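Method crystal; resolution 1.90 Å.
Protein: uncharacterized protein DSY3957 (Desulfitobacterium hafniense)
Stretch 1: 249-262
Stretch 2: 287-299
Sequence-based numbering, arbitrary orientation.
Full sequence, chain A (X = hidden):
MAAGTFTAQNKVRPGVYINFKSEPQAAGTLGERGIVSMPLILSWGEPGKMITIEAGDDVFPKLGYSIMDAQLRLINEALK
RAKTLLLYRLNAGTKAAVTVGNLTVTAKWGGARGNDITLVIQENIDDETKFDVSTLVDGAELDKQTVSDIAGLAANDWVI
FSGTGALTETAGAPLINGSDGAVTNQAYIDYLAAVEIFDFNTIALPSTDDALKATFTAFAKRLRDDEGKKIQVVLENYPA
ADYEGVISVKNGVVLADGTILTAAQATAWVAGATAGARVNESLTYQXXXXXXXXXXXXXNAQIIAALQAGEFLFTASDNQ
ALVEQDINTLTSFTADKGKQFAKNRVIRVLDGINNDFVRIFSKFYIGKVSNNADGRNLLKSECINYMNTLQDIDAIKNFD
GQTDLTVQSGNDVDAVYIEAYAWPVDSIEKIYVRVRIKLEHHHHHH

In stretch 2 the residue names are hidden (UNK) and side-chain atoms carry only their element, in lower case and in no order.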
ATOM      1  N   VAL A 249       1.030   0.286  15.441  1.00 11.08           N
ATOM      2  CA  VAL A 249       2.440   0.591  15.691  1.00 13.63           C
ATOM      3  C   VAL A 249       2.534   1.579  16.854  1.00 14.52           C
ATOM      4  O   VAL A 249       1.953   2.663  16.799  1.00 15.16           O
ATOM      5  CB  VAL A 249       3.095   1.219  14.443  1.00 17.68           C
ATOM      6  CG1 VAL A 249       4.582   1.437  14.683  1.00 17.18           C
ATOM      7  CG2 VAL A 249       2.865   0.326  13.232  1.00 17.25           C
ATOM      8  N   LYS A 250       3.272   1.202  17.897  1.00 14.76           N
ATOM      9  CA  LYS A 250       3.415   2.032  19.095  1.00 19.14           C
ATOM     10  C   LYS A 250       4.516   3.084  19.030  1.00 20.44           C
ATOM     11  O   LYS A 250       4.299   4.252  19.389  1.00 17.57           O
ATOM     12  CB  LYS A 250       3.655   1.141  20.323  1.00 17.76           C
ATOM     13  CG  LYS A 250       3.582   1.874  21.670  1.00 18.43           C
ATOM     14  CD  LYS A 250       3.851   0.927  22.835  1.00 15.02           C
ATOM     15  CE  LYS A 250       3.654   1.614  24.192  1.00 18.41           C
ATOM     16  NZ  LYS A 250       2.237   2.057  24.401  1.00 13.92           N
ATOM     17  N   ASN A 251       5.701   2.673  18.586  1.00 15.90           N
ATOM     18  CA  ASN A 251       6.821   3.598  18.502  1.00 14.70           C
ATOM     19  C   ASN A 251       7.427   3.705  17.106  1.00 18.32           C
ATOM     20  O   ASN A 251       6.991   3.037  16.164  1.00 15.81           O
ATOM     21  CB  ASN A 251       7.906   3.231  19.542  1.00 17.49           C
ATOM     22  CG  ASN A 251       8.506   1.845  19.329  1.00 16.73           C
ATOM     23  OD1 ASN A 251       7.953   1.017  18.613  1.00 16.17           O
ATOM     24  ND2 ASN A 251       9.636   1.587  19.979  1.00 17.23           N
ATOM     25  N   GLY A 252       8.422   4.573  16.985  1.00 19.15           N
ATOM     26  CA  GLY A 252       9.085   4.779  15.715  1.00 15.42           C
ATOM     27  C   GLY A 252      10.521   4.310  15.784  1.00 19.84           C
ATOM     28  O   GLY A 252      10.910   3.579  16.701  1.00 17.39           O
ATOM     29  N   VAL A 253      11.320   4.755  14.828  1.00 13.50           N
ATOM     30  CA  VAL A 253      12.709   4.344  14.784  1.00 18.69           C
ATOM     31  C   VAL A 253      13.637   5.482  14.412  1.00 21.15           C
ATOM     32  O   VAL A 253      13.196   6.571  14.038  1.00 17.60           O
ATOM     33  CB  VAL A 253      12.897   3.211  13.761  1.00 12.34           C
ATOM     34  CG1 VAL A 253      12.063   2.000  14.165  1.00 16.63           C
ATOM     35  CG2 VAL A 253      12.477   3.692  12.377  1.00 12.43           C
ATOM     36  N   VAL A 254      14.933   5.220  14.538  1.00 13.82           N
ATOM     37  CA  VAL A 254      15.947   6.191  14.179  1.00 16.07           C
ATOM     38  C   VAL A 254      16.735   5.547  13.054  1.00 21.50           C
ATOM     39  O   VAL A 254      17.254   4.438  13.207  1.00 16.43           O
ATOM     40  CB  VAL A 254      16.884   6.500  15.360  1.00 22.44           C
ATOM     41  CG1 VAL A 254      17.898   7.551  14.949  1.00 19.80           C
ATOM     42  CG2 VAL A 254      16.062   6.996  16.555  1.00 17.96           C
ATOM     43  N   LEU A 255      16.795   6.239  11.921  1.00 21.73           N
ATOM     44  CA  LEU A 255      17.488   5.745  10.741  1.00 26.23           C
ATOM     45  C   LEU A 255      18.995   5.990  10.792  1.00 29.30           C
ATOM     46  O   LEU A 255      19.476   6.818  11.567  1.00 20.99           O
ATOM     47  CB  LEU A 255      16.900   6.401   9.491  1.00 25.21           C
ATOM     48  CG  LEU A 255      15.389   6.242   9.267  1.00 28.88           C
ATOM     49  CD1 LEU A 255      15.015   6.836   7.911  1.00 22.12           C
ATOM     50  CD2 LEU A 255      15.008   4.768   9.319  1.00 22.30           C
ATOM     51  N   ALA A 256      19.737   5.266   9.962  1.00 24.95           N
ATOM     52  CA  ALA A 256      21.187   5.414   9.931  1.00 26.34           C
ATOM     53  C   ALA A 256      21.612   6.827   9.533  1.00 27.89           C
ATOM     54  O   ALA A 256      22.701   7.273   9.888  1.00 35.69           O
ATOM     55  CB  ALA A 256      21.801   4.389   8.979  1.00 25.27           C
ATOM     56  N   ASP A 257      20.760   7.533   8.797  1.00 33.12           N
ATOM     57  CA  ASP A 257      21.090   8.892   8.373  1.00 35.08           C
ATOM     58  C   ASP A 257      20.731   9.912   9.453  1.00 34.82           C
ATOM     59  O   ASP A 257      20.846  11.116   9.239  1.00 37.59           O
ATOM     60  CB  ASP A 257      20.362   9.232   7.068  1.00 36.82           C
ATOM     61  CG  ASP A 257      18.877   9.455   7.269  1.00 46.89           C
ATOM     62  OD1 ASP A 257      18.311   8.879   8.221  1.00 39.93           O
ATOM     63  OD2 ASP A 257      18.274  10.197   6.464  1.00 53.51           O
ATOM     64  N   GLY A 258      20.300   9.420  10.611  1.00 32.29           N
ATOM     65  CA  GLY A 258      19.936  10.304  11.706  1.00 28.65           C
ATOM     66  C   GLY A 258      18.453  10.634  11.778  1.00 31.85           C
ATOM     67  O   GLY A 258      17.986  11.155  12.790  1.00 28.08           O
ATOM     68  N   THR A 259      17.715  10.327  10.714  1.00 27.79           N
ATOM     69  CA  THR A 259      16.278  10.594  10.650  1.00 22.72           C
ATOM     70  C   THR A 259      15.486   9.885  11.748  1.00 23.62           C
ATOM     71  O   THR A 259      15.655   8.688  11.972  1.00 24.15           O
ATOM     72  CB  THR A 259      15.677  10.142   9.296  1.00 30.70           C
ATOM     73  OG1 THR A 259      16.370  10.784   8.219  1.00 32.13           O
ATOM     74  CG2 THR A 259      14.191  10.493   9.222  1.00 24.61           C
ATOM     75  N   ILE A 260      14.622  10.627  12.431  1.00 22.98           N
ATOM     76  CA  ILE A 260      13.786  10.040  13.467  1.00 19.52           C
ATOM     77  C   ILE A 260      12.376   9.934  12.902  1.00 18.86           C
ATOM     78  O   ILE A 260      11.766  10.942  12.550  1.00 24.73           O
ATOM     79  CB  ILE A 260      13.735  10.913  14.746  1.00 32.03           C
ATOM     80  CG1 ILE A 260      15.104  10.938  15.435  1.00 29.99           C
ATOM     81  CG2 ILE A 260      12.685  10.371  15.706  1.00 30.18           C
ATOM     82  CD1 ILE A 260      16.060  11.963  14.872  1.00 46.42           C
ATOM     83  N   LEU A 261      11.857   8.717  12.791  1.00 20.97           N
ATOM     84  CA  LEU A 261      10.507   8.537  12.277  1.00 19.41           C
ATOM     85  C   LEU A 261       9.552   8.263  13.427  1.00 16.27           C
ATOM     86  O   LEU A 261       9.849   7.465  14.312  1.00 17.70           O
ATOM     87  CB  LEU A 261      10.464   7.368  11.291  1.00 22.51           C
ATOM     88  CG  LEU A 261      11.327   7.479  10.030  1.00 25.55           C
ATOM     89  CD1 LEU A 261      11.185   6.185   9.221  1.00 22.84           C
ATOM     90  CD2 LEU A 261      10.897   8.681   9.186  1.00 17.64           C
ATOM     91  N   THR A 262       8.405   8.932  13.409  1.00 16.68           N
ATOM     92  CA  THR A 262       7.395   8.748  14.442  1.00 17.66           C
ATOM     93  C   THR A 262       6.670   7.432  14.204  1.00 19.99           C
ATOM     94  O   THR A 262       6.876   6.775  13.182  1.00 17.86           O
ATOM     95  CB  THR A 262       6.323   9.839  14.387  1.00 17.14           C
ATOM     96  OG1 THR A 262       5.700   9.807  13.097  1.00 16.46           O
ATOM     97  CG2 THR A 262       6.923  11.202  14.628  1.00 21.72           C
ATOM     98  N   UNK A 287      14.603  -6.771  11.417  1.00 15.38           N
ATOM     99  CA  UNK A 287      14.927  -5.386  11.675  1.00 17.65           C
ATOM    100  C   UNK A 287      14.288  -4.446  10.678  1.00 22.12           C
ATOM    101  O   UNK A 287      14.095  -4.797   9.515  1.00 20.42           O
ATOM    102  N   UNK A 288      13.933  -3.255  11.146  1.00 19.35           N
ATOM    103  CA  UNK A 288      13.351  -2.232  10.290  1.00 16.77           C
ATOM    104  C   UNK A 288      14.504  -1.780   9.396  1.00 16.76           C
ATOM    105  O   UNK A 288      15.479  -1.218   9.885  1.00 18.67           O
ATOM    106  o   UNK A 288      10.497   3.237   8.262  1.00 14.86           O
ATOM    107  c   UNK A 288      10.934   0.480  10.620  1.00 16.99           C
ATOM    108  c   UNK A 288      12.249   0.086  10.375  1.00 17.61           C
ATOM    109  c   UNK A 288      12.868  -1.059  11.146  1.00 13.46           C
ATOM    110  c   UNK A 288      11.091   2.213   8.969  1.00 13.33           C
ATOM    111  c   UNK A 288      12.973   0.785   9.409  1.00 16.37           C
ATOM    112  c   UNK A 288      10.356   1.535   9.924  1.00 11.82           C
ATOM    113  c   UNK A 288      12.404   1.846   8.706  1.00 13.80           C
ATOM    114  N   UNK A 289      14.390  -2.011   8.094  1.00 20.84           N
ATOM    115  CA  UNK A 289      15.453  -1.648   7.160  1.00 22.26           C
ATOM    116  C   UNK A 289      15.969  -0.218   7.293  1.00 21.84           C
ATOM    117  O   UNK A 289      15.201   0.741   7.193  1.00 21.84           O
ATOM    118  c   UNK A 289      14.988  -1.882   5.722  1.00 21.32           C
ATOM    119  o   UNK A 289      15.194  -4.229   5.475  1.00 25.49           O
ATOM    120  o   UNK A 289      13.169  -3.380   5.416  1.00 21.03           O
ATOM    121  c   UNK A 289      14.408  -3.261   5.520  1.00 22.90           C
ATOM    122  N   UNK A 290      17.276  -0.091   7.518  1.00 22.92           N
ATOM    123  CA  UNK A 290      17.952   1.221   7.643  1.00 25.38           C
ATOM    124  C   UNK A 290      17.924   1.811   9.061  1.00 17.23           C
ATOM    125  O   UNK A 290      18.580   2.820   9.319  1.00 19.20           O
ATOM    126  c   UNK A 290      17.404   2.238   6.612  1.00 27.86           C
ATOM    127  c   UNK A 290      18.117   3.604   6.578  1.00 36.10           C
ATOM    128  c   UNK A 290      17.557   4.567   5.532  1.00 37.29           C
ATOM    129  o   UNK A 290      16.517   4.254   4.920  1.00 27.35           O
ATOM    130  o   UNK A 290      18.170   5.643   5.329  1.00 31.38           O
ATOM    131  N   UNK A 291      17.196   1.177   9.975  1.00 17.94           N
ATOM    132  CA  UNK A 291      17.092   1.686  11.339  1.00 15.38           C
ATOM    133  C   UNK A 291      18.204   1.210  12.263  1.00 14.21           C
ATOM    134  O   UNK A 291      18.636   0.063  12.192  1.00 19.46           O
ATOM    135  c   UNK A 291      15.745   1.306  11.924  1.00 14.90           C
ATOM    136  N   UNK A 292      18.650   2.093  13.151  1.00 21.56           N
ATOM    137  CA  UNK A 292      19.707   1.726  14.081  1.00 21.59           C
ATOM    138  C   UNK A 292      19.313   1.872  15.548  1.00 24.26           C
ATOM    139  O   UNK A 292      20.083   1.520  16.441  1.00 19.91           O
ATOM    140  c   UNK A 292      20.997   2.537  13.802  1.00 20.90           C
ATOM    141  c   UNK A 292      20.747   4.035  14.005  1.00 20.87           C
ATOM    142  c   UNK A 292      21.458   2.271  12.370  1.00 22.28           C
ATOM    143  N   UNK A 293      18.110   2.371  15.799  1.00 15.53           N
ATOM    144  CA  UNK A 293      17.639   2.543  17.168  1.00 18.71           C
ATOM    145  C   UNK A 293      16.121   2.716  17.095  1.00 18.14           C
ATOM    146  O   UNK A 293      15.559   2.792  16.004  1.00 20.60           O
ATOM    147  c   UNK A 293      18.341   3.758  19.307  1.00 22.37           C
ATOM    148  c   UNK A 293      18.297   3.793  17.781  1.00 17.33           C
ATOM    149  o   UNK A 293      19.069   4.587  19.899  1.00 26.95           O
ATOM    150  o   UNK A 293      17.647   2.920  19.917  1.00 19.92           O
ATOM    151  N   UNK A 294      15.457   2.770  18.243  1.00 20.31           N
ATOM    152  CA  UNK A 294      14.009   2.953  18.256  1.00 19.64           C
ATOM    153  C   UNK A 294      13.696   4.210  19.064  1.00 23.40           C
ATOM    154  O   UNK A 294      14.518   4.656  19.863  1.00 20.37           O
ATOM    155  c   UNK A 294      13.760   0.448  18.172  1.00 15.15           C
ATOM    156  c   UNK A 294      13.553   1.621  20.369  1.00 22.35           C
ATOM    157  c   UNK A 294      13.286   1.717  18.872  1.00 21.77           C
ATOM    158  N   UNK A 295      12.517   4.788  18.845  1.00 18.16           N
ATOM    159  CA  UNK A 295      12.128   5.996  19.563  1.00 20.96           C
ATOM    160  C   UNK A 295      10.618   6.067  19.755  1.00 19.44           C
ATOM    161  O   UNK A 295       9.864   6.191  18.795  1.00 17.10           O
ATOM    162  c   UNK A 295      12.627   7.231  18.822  1.00 20.41           C
ATOM    163  N   UNK A 296      10.162   6.027  21.014  1.00 25.57           N
ATOM    164  CA  UNK A 296      11.025   5.889  22.192  1.00 22.85           C
ATOM    165  C   UNK A 296      11.373   4.452  22.542  1.00 24.55           C
ATOM    166  O   UNK A 296      10.901   3.505  21.906  1.00 21.17           O
ATOM    167  c   UNK A 296      10.197   6.549  23.284  1.00 30.73           C
ATOM    168  c   UNK A 296       8.807   6.135  22.912  1.00 29.06           C
ATOM    169  c   UNK A 296       8.782   6.360  21.411  1.00 25.92           C
ATOM    170  N   UNK A 297      12.219   4.302  23.557  1.00 24.13           N
ATOM    171  CA  UNK A 297      12.620   2.992  24.046  1.00 22.53           C
ATOM    172  C   UNK A 297      11.738   2.686  25.247  1.00 25.50           C
ATOM    173  O   UNK A 297      11.220   3.601  25.885  1.00 21.15           O
ATOM    174  c   UNK A 297      18.714   2.322  22.972  1.00 44.59           C
ATOM    175  n   UNK A 297      19.521   2.106  21.941  1.00 35.73           N
ATOM    176  c   UNK A 297      16.483   2.871  23.844  1.00 37.15           C
ATOM    177  n   UNK A 297      17.438   2.627  22.771  1.00 34.87           N
ATOM    178  n   UNK A 297      19.183   2.228  24.210  1.00 42.54           N
ATOM    179  c   UNK A 297      14.086   2.995  24.473  1.00 28.13           C
ATOM    180  c   UNK A 297      15.073   3.062  23.323  1.00 30.86           C
ATOM    181  N   UNK A 298      11.576   1.402  25.553  1.00 21.73           N
ATOM    182  CA  UNK A 298      10.738   0.968  26.664  1.00 24.13           C
ATOM    183  C   UNK A 298      11.474  -0.012  27.565  1.00 27.72           C
ATOM    184  O   UNK A 298      12.441  -0.652  27.146  1.00 28.58           O
ATOM    185  o   UNK A 298       6.390   3.444  22.562  1.00 17.24           O
ATOM    186  c   UNK A 298       7.933   2.220  25.643  1.00 21.61           C
ATOM    187  c   UNK A 298       7.168   3.000  24.775  1.00 25.01           C
ATOM    188  c   UNK A 298       8.646   1.114  25.183  1.00 20.17           C
ATOM    189  c   UNK A 298       7.810   1.570  22.943  1.00 23.73           C
ATOM    190  c   UNK A 298       8.573   0.800  23.826  1.00 25.51           C
ATOM    191  c   UNK A 298       7.114   2.667  23.424  1.00 22.24           C
ATOM    192  c   UNK A 298       9.478   0.276  26.131  1.00 25.43           C
ATOM    193  N   UNK A 299      11.008  -0.133  28.803  1.00 26.33           N
ATOM    194  CA  UNK A 299      11.602  -1.070  29.752  1.00 28.18           C
ATOM    195  C   UNK A 299      10.980  -2.442  29.505  1.00 27.11           C
ATOM    196  O   UNK A 299       9.991  -2.554  28.783  1.00 25.70           O
ATOM    197  c   UNK A 299      11.766   0.773  31.458  1.00 32.02           C
ATOM    198  c   UNK A 299      11.302  -0.659  31.201  1.00 26.70           C
ATOM    199  o   UNK A 299       9.890  -0.742  31.435  1.00 28.92           O
TER

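Position 287 has no side-chain atoms and touches nothing of stretch 1: it is G287. At 288 one carbon leads to a six-carbon ring bearing an oxygen; V253 lies over one face of the ring, and L255 and L261 meet it obliquely. This is Y288. V253 CG2 sits 3.8 Å from the centroid of the Y288 ring; a broad aromatic surface suits so apolar a pocket.

Position 289 has two carbons, the second carrying two oxygens, and points away from stretch 1: D289. Position 290 has three carbons, the last with two oxygens, and its extended chain runs beside L255 and ends near D257: E290. Its CD is 4.2 Å from L255 CD1, but its carboxylate also lies near a like charge, with E290 OE2 4.3 Å from D257 OD1. The phi of E290 is positive, as expected at the third position of the type II turn from Y288 onward.

Position 291 has a single carbon, its CB, 3.9 Å from V253 CB, where a methyl group fits beside the valine: A291, the end of that turn. A291 and L255 form a non-hydrogen-bonded pair, with A291 CA 4.1 Å from L255 CA. At 292 one carbon carries two more, offering apolar branches to A256: V292, whose CG1 lies 4.0 Å from A256 CB.

Position 293 has two carbons and a pair of oxygens; its CB is 3.9 Å from V254 CB, but the carboxylate leads away. This is D293, and D293 OD1 accepts a hydrogen bond from the backbone N of 294 at 2.8 Å. At 294 another branched three-carbon side chain has its CB 3.8 Å from N251 ND2: V294, buried on the same face of the sheet as V253, where an apolar side chain fits. The lone carbon of 295, its CB, lies 4.1 Å from V254 CG2; this is A295.

At 296 three carbons close onto the backbone N, and the backbone O accepts a 3.0 Å hydrogen bond from N251 ND2: P296, preceded by a cis peptide. Three carbons, a nitrogen and a carbon with two more nitrogens make R297, which points away from stretch 1; R297 NH2 forms a salt bridge with D293 OD1 at 2.9 Å. At 298 one carbon bears a six-carbon ring with an oxygen that reaches K250 and N251: Y298. Its CA-to-CB bond points toward stretch 1, and the ring is long enough for Y298 OH to lie 3.3 Å from K250 CG and 3.4 Å from N251 CB. At 299 one carbon carries an oxygen and a carbon: T299, whose hydroxyl caps the following helix.

The contact is an antiparallel pairing. G252 N to A295 O (2.8 Å), A295 N to G252 O (2.9 Å) and V254 N to D293 O (2.9 Å) set its register. A bulge then shifts it by one: V254 O receives V292 N at 2.7 Å and, weakly, D293 N at 3.4 Å. A256 N to E290 O (2.8 Å) continues the pairing, while apolar packing around Y288 reinforces it.

Stretch 2, residues 287-299: GYDEAVDVAPRYT
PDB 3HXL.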